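Local coordinates for hydroxyethylthiazole kinase (Pyrococcus horikoshii, PDB 3HPD), which probably phosphorylates the hydroxyl group of 4-methyl-5-beta-hydroxyethylthiazole using ATP, with magnesium as cofactor, a step in thiamine diphosphate biosynthesis, at residues 8-22 / 34-46. Sequence-based numbering, arbitrary orientation.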
loop_
_atom_site.group_PDB
_atom_site.type_symbol
_atom_site.label_atom_id
_atom_site.label_comp_id
_atom_site.label_asym_id
_atom_site.label_seq_id
_atom_site.Cartn_x
_atom_site.Cartn_y
_atom_site.Cartn_z
ATOM N N LEU A 8 20.279 5.391 -17.941
ATOM C CA LEU A 8 19.750 6.131 -16.802
ATOM C C LEU A 8 19.488 7.571 -17.208
ATOM O O LEU A 8 18.447 8.139 -16.883
ATOM C CB LEU A 8 20.739 6.104 -15.634
ATOM C CG LEU A 8 20.291 6.839 -14.365
ATOM C CD1 LEU A 8 19.013 6.210 -13.834
ATOM C CD2 LEU A 8 21.389 6.773 -13.316
ATOM N N LYS A 9 20.443 8.158 -17.922
ATOM C CA LYS A 9 20.303 9.531 -18.378
ATOM C C LYS A 9 19.084 9.661 -19.285
ATOM O O LYS A 9 18.327 10.627 -19.177
ATOM C CB LYS A 9 21.570 9.976 -19.114
ATOM C CG LYS A 9 22.774 10.147 -18.199
ATOM C CD LYS A 9 24.017 10.563 -18.973
ATOM C CE LYS A 9 25.205 10.760 -18.039
ATOM N NZ LYS A 9 26.442 11.117 -18.792
ATOM N N ARG A 10 18.890 8.683 -20.170
ATOM C CA ARG A 10 17.748 8.702 -21.083
ATOM C C ARG A 10 16.419 8.611 -20.337
ATOM O O ARG A 10 15.448 9.278 -20.699
ATOM C CB ARG A 10 17.841 7.559 -22.098
ATOM C CG ARG A 10 18.894 7.772 -23.170
ATOM C CD ARG A 10 18.608 6.929 -24.409
ATOM N NE ARG A 10 18.659 5.498 -24.130
ATOM C CZ ARG A 10 19.754 4.854 -23.738
ATOM N NH1 ARG A 10 20.894 5.514 -23.578
ATOM N NH2 ARG A 10 19.711 3.549 -23.505
ATOM N N VAL A 11 16.372 7.777 -19.304
ATOM C CA VAL A 11 15.150 7.634 -18.520
ATOM C C VAL A 11 14.792 8.973 -17.886
ATOM O O VAL A 11 13.645 9.410 -17.936
ATOM C CB VAL A 11 15.315 6.586 -17.393
ATOM C CG1 VAL A 11 14.150 6.685 -16.408
ATOM C CG2 VAL A 11 15.374 5.194 -17.986
ATOM N N ARG A 12 15.785 9.629 -17.303
ATOM C CA ARG A 12 15.552 10.901 -16.644
ATOM C C ARG A 12 15.253 12.059 -17.589
ATOM O O ARG A 12 14.520 12.983 -17.229
ATOM C CB ARG A 12 16.737 11.216 -15.736
ATOM C CG ARG A 12 16.824 10.217 -14.597
ATOM C CD ARG A 12 18.041 10.407 -13.737
ATOM N NE ARG A 12 17.967 9.570 -12.543
ATOM C CZ ARG A 12 18.971 9.404 -11.692
ATOM N NH1 ARG A 12 20.128 10.016 -11.911
ATOM N NH2 ARG A 12 18.818 8.637 -10.621
ATOM N N GLU A 13 15.805 12.008 -18.795
ATOM C CA GLU A 13 15.559 13.066 -19.772
ATOM C C GLU A 13 14.178 12.901 -20.401
ATOM O O GLU A 13 13.447 13.874 -20.576
ATOM C CB GLU A 13 16.614 13.035 -20.882
ATOM C CG GLU A 13 18.041 13.189 -20.401
ATOM C CD GLU A 13 19.044 13.145 -21.538
ATOM O OE1 GLU A 13 18.896 12.281 -22.429
ATOM O OE2 GLU A 13 19.987 13.964 -21.537
ATOM N N ARG A 14 13.822 11.661 -20.725
ATOM C CA ARG A 14 12.541 11.370 -21.361
ATOM C C ARG A 14 11.351 11.193 -20.420
ATOM O O ARG A 14 10.204 11.348 -20.844
ATOM C CB ARG A 14 12.669 10.126 -22.245
ATOM C CG ARG A 14 13.652 10.268 -23.402
ATOM C CD ARG A 14 13.519 9.093 -24.363
ATOM N NE ARG A 14 14.453 9.164 -25.485
ATOM C CZ ARG A 14 15.773 9.086 -25.362
ATOM N NH1 ARG A 14 16.313 8.938 -24.161
ATOM N NH2 ARG A 14 16.551 9.149 -26.435
ATOM N N ARG A 15 11.616 10.866 -19.156
ATOM C CA ARG A 15 10.550 10.674 -18.169
ATOM C C ARG A 15 9.422 9.808 -18.746
ATOM O O ARG A 15 8.281 10.251 -18.856
ATOM C CB ARG A 15 9.980 12.031 -17.742
ATOM C CG ARG A 15 11.003 13.033 -17.193
ATOM C CD ARG A 15 11.054 13.029 -15.670
ATOM N NE ARG A 15 12.213 12.321 -15.136
ATOM C CZ ARG A 15 13.333 12.908 -14.737
ATOM N NH1 ARG A 15 13.459 14.228 -14.804
ATOM N NH2 ARG A 15 14.329 12.173 -14.267
ATOM N N PRO A 16 9.723 8.552 -19.108
ATOM C CA PRO A 16 8.701 7.667 -19.674
ATOM C C PRO A 16 7.538 7.348 -18.729
ATOM O O PRO A 16 7.706 7.310 -17.508
ATOM C CB PRO A 16 9.499 6.418 -20.040
ATOM C CG PRO A 16 10.540 6.377 -18.959
ATOM C CD PRO A 16 10.983 7.822 -18.876
ATOM N N LEU A 17 6.359 7.133 -19.309
ATOM C CA LEU A 17 5.169 6.782 -18.538
ATOM C C LEU A 17 5.106 5.257 -18.554
ATOM O O LEU A 17 5.021 4.648 -19.618
ATOM C CB LEU A 17 3.907 7.368 -19.187
ATOM C CG LEU A 17 2.562 6.984 -18.552
ATOM C CD1 LEU A 17 2.540 7.400 -17.086
ATOM C CD2 LEU A 17 1.423 7.653 -19.306
ATOM N N VAL A 18 5.158 4.644 -17.377
ATOM C CA VAL A 18 5.135 3.191 -17.286
ATOM C C VAL A 18 3.823 2.707 -16.693
ATOM O O VAL A 18 3.526 2.952 -15.524
ATOM C CB VAL A 18 6.319 2.679 -16.427
ATOM C CG1 VAL A 18 6.320 1.155 -16.388
ATOM C CG2 VAL A 18 7.632 3.201 -16.998
ATOM N N HIS A 19 3.036 2.030 -17.522
ATOM C CA HIS A 19 1.742 1.502 -17.115
ATOM C C HIS A 19 1.905 0.191 -16.355
ATOM O O HIS A 19 2.451 -0.776 -16.886
ATOM C CB HIS A 19 0.874 1.276 -18.357
ATOM C CG HIS A 19 -0.464 0.674 -18.064
ATOM N ND1 HIS A 19 -1.280 0.164 -19.050
ATOM C CD2 HIS A 19 -1.130 0.499 -16.897
ATOM C CE1 HIS A 19 -2.390 -0.302 -18.505
ATOM N NE2 HIS A 19 -2.324 -0.111 -17.198
ATOM N N ASN A 20 1.424 0.159 -15.114
ATOM C CA ASN A 20 1.517 -1.041 -14.288
ATOM C C ASN A 20 0.162 -1.681 -14.013
ATOM O O ASN A 20 -0.780 -1.007 -13.585
ATOM C CB ASN A 20 2.158 -0.724 -12.923
ATOM C CG ASN A 20 3.610 -0.308 -13.029
ATOM O OD1 ASN A 20 4.511 -1.040 -12.612
ATOM N ND2 ASN A 20 3.847 0.876 -13.581
ATOM N N ILE A 21 0.067 -2.979 -14.283
ATOM C CA ILE A 21 -1.127 -3.761 -13.977
ATOM C C ILE A 21 -0.417 -4.671 -12.989
ATOM O O ILE A 21 0.174 -5.684 -13.359
ATOM C CB ILE A 21 -1.630 -4.539 -15.195
ATOM C CG1 ILE A 21 -1.951 -3.552 -16.323
ATOM C CG2 ILE A 21 -2.874 -5.337 -14.818
ATOM C CD1 ILE A 21 -2.365 -4.203 -17.624
ATOM N N THR A 22 -0.462 -4.283 -11.722
ATOM C CA THR A 22 0.302 -4.987 -10.713
ATOM C C THR A 22 -0.445 -5.534 -9.492
ATOM O O THR A 22 -1.678 -5.559 -9.464
ATOM C CB THR A 22 1.459 -4.051 -10.289
ATOM O OG1 THR A 22 2.407 -4.763 -9.492
ATOM C CG2 THR A 22 0.913 -2.847 -9.517
ATOM N N LEU A 34 9.478 4.127 -9.226
ATOM C CA LEU A 34 9.535 4.719 -10.557
ATOM C C LEU A 34 9.713 6.234 -10.483
ATOM O O LEU A 34 10.511 6.802 -11.226
ATOM C CB LEU A 34 8.269 4.375 -11.353
ATOM C CG LEU A 34 8.292 2.996 -12.020
ATOM C CD1 LEU A 34 6.888 2.572 -12.425
ATOM C CD2 LEU A 34 9.215 3.049 -13.232
ATOM N N LEU A 35 8.978 6.891 -9.591
ATOM C CA LEU A 35 9.103 8.345 -9.459
ATOM C C LEU A 35 10.506 8.749 -8.997
ATOM O O LEU A 35 11.071 9.722 -9.488
ATOM C CB LEU A 35 8.061 8.891 -8.476
ATOM C CG LEU A 35 6.607 8.933 -8.961
ATOM C CD1 LEU A 35 5.707 9.336 -7.799
ATOM C CD2 LEU A 35 6.457 9.912 -10.120
ATOM N N ALA A 36 11.067 8.000 -8.054
ATOM C CA ALA A 36 12.403 8.309 -7.551
ATOM C C ALA A 36 13.442 8.187 -8.663
ATOM O O ALA A 36 14.359 9.006 -8.757
ATOM C CB ALA A 36 12.762 7.374 -6.393
ATOM N N LEU A 37 13.300 7.167 -9.506
ATOM C CA LEU A 37 14.242 6.950 -10.605
ATOM C C LEU A 37 14.175 8.074 -11.638
ATOM O O LEU A 37 15.187 8.435 -12.242
ATOM C CB LEU A 37 13.953 5.619 -11.308
ATOM C CG LEU A 37 14.899 5.268 -12.464
ATOM C CD1 LEU A 37 16.241 4.822 -11.902
ATOM C CD2 LEU A 37 14.294 4.166 -13.320
ATOM N N GLY A 38 12.978 8.614 -11.845
ATOM C CA GLY A 38 12.813 9.684 -12.815
ATOM C C GLY A 38 11.746 9.394 -13.856
ATOM O O GLY A 38 11.601 10.137 -14.827
ATOM N N ALA A 39 11.002 8.309 -13.673
ATOM C CA ALA A 39 9.939 7.954 -14.613
ATOM C C ALA A 39 8.594 8.321 -13.992
ATOM O O ALA A 39 8.545 8.844 -12.880
ATOM C CB ALA A 39 9.986 6.460 -14.926
ATOM N N SER A 40 7.510 8.062 -14.719
ATOM C CA SER A 40 6.165 8.355 -14.226
ATOM C C SER A 40 5.323 7.083 -14.239
ATOM O O SER A 40 5.201 6.420 -15.268
ATOM C CB SER A 40 5.486 9.415 -15.100
ATOM O OG SER A 40 6.169 10.653 -15.025
ATOM N N PRO A 41 4.733 6.723 -13.090
ATOM C CA PRO A 41 3.915 5.512 -13.055
ATOM C C PRO A 41 2.433 5.801 -13.240
ATOM O O PRO A 41 1.965 6.913 -13.005
ATOM C CB PRO A 41 4.176 4.981 -11.659
ATOM C CG PRO A 41 4.157 6.265 -10.855
ATOM C CD PRO A 41 4.995 7.211 -11.720
ATOM N N VAL A 42 1.708 4.783 -13.676
ATOM C CA VAL A 42 0.264 4.864 -13.801
ATOM C C VAL A 42 -0.233 3.447 -13.588
ATOM O O VAL A 42 0.173 2.522 -14.294
ATOM C CB VAL A 42 -0.221 5.402 -15.178
ATOM C CG1 VAL A 42 0.256 4.514 -16.316
ATOM C CG2 VAL A 42 -1.749 5.487 -15.173
ATOM N N MET A 43 -1.070 3.271 -12.572
ATOM C CA MET A 43 -1.640 1.967 -12.265
ATOM C C MET A 43 -3.091 1.959 -12.733
ATOM O O MET A 43 -3.900 2.773 -12.286
ATOM C CB MET A 43 -1.577 1.692 -10.758
ATOM C CG MET A 43 -0.241 1.132 -10.264
ATOM S SD MET A 43 1.169 2.201 -10.594
ATOM C CE MET A 43 2.499 1.234 -9.871
ATOM N N ALA A 44 -3.412 1.052 -13.651
ATOM C CA ALA A 44 -4.764 0.944 -14.184
ATOM C C ALA A 44 -5.000 -0.479 -14.671
ATOM O O ALA A 44 -4.094 -1.118 -15.211
ATOM C CB ALA A 44 -4.960 1.930 -15.325
ATOM N N HIS A 45 -6.221 -0.969 -14.495
ATOM C CA HIS A 45 -6.546 -2.331 -14.897
ATOM C C HIS A 45 -7.922 -2.484 -15.548
ATOM O O HIS A 45 -8.191 -3.496 -16.189
ATOM C CB HIS A 45 -6.484 -3.251 -13.676
ATOM C CG HIS A 45 -7.516 -2.934 -12.638
ATOM N ND1 HIS A 45 -7.433 -1.829 -11.821
ATOM C CD2 HIS A 45 -8.687 -3.544 -12.333
ATOM C CE1 HIS A 45 -8.512 -1.768 -11.057
ATOM N NE2 HIS A 45 -9.287 -2.794 -11.349
ATOM N N ALA A 46 -8.795 -1.497 -15.374
ATOM C CA ALA A 46 -10.143 -1.589 -15.931
ATOM C C ALA A 46 -10.137 -1.824 -17.436
ATOM O O ALA A 46 -9.501 -1.087 -18.190
ATOM C CB ALA A 46 -10.944 -0.328 -15.597
HETATM O O HOH W 1 6.120 11.673 -17.648
#
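Strands 17-21 and 40-43 pair in parallel through Leu17-Ser40, Val18-Pro41, His19-Val42 and Asn20-Met43. Helix 27-37 links them in a beta-alpha-beta crossover, part of the ribokinase-like fold. Strand 40-43 is the outermost strand at this end of the sheet within the chain. Backbone bonds run from Ser40 N to Pro16 O (2.9 Å), Val18 N to Ser40 O, Val42 N to Val18 O and Asn20 N to Val42 O. A weak one from Ala44 N to Asn20 O follows.

His19 reaches past its bridge partner Val42 to Ala44. Its CG stands anti to the backbone N (chi1 177°), which carries the ring toward Ala44. His19 CB packs on Val42 CG1 at 3.9 Å. His19 CD2 passes 3.5 Å from Val42 O. His19 NE2 then donates to Ala44 O at 2.8 Å, nearly straight at 168°. The acceptor lies in the ring plane, at the ring edge. Leu50 and Ile54 of helix 50-56 also touch this side chain.

On the other face, Asn20 and Met43 lie side by side. Met43 bends at chi2 (59°), and Met43 CE rests 3.6 Å from Asn20 CB. Leu34 CD1 meets Asn20 ND2 and Val18 CB. Met43 is predicted to bind the substrate, and Asn20 packs along its side chain.

Beside the end of helix 27-37, Arg12 NE of helix 2-14 donates to Leu37 O (3.0 Å), which lies in the guanidinium plane. Arg12 NH1 goes on to Ile249 O. Leu8 CD1 meets Leu37 CD1 at 3.7 Å. Gly38 ends helix 27-37 in a Schellman motif. A water bridges Arg15 O and Ser40 OG.

A carbonyl oxygen can only accept, so the short bond from NE2 to Ala44 O is consistent with a proton on His19 NE2. This bond ties the ring to the backbone just beyond strand 40-43, next to Met43.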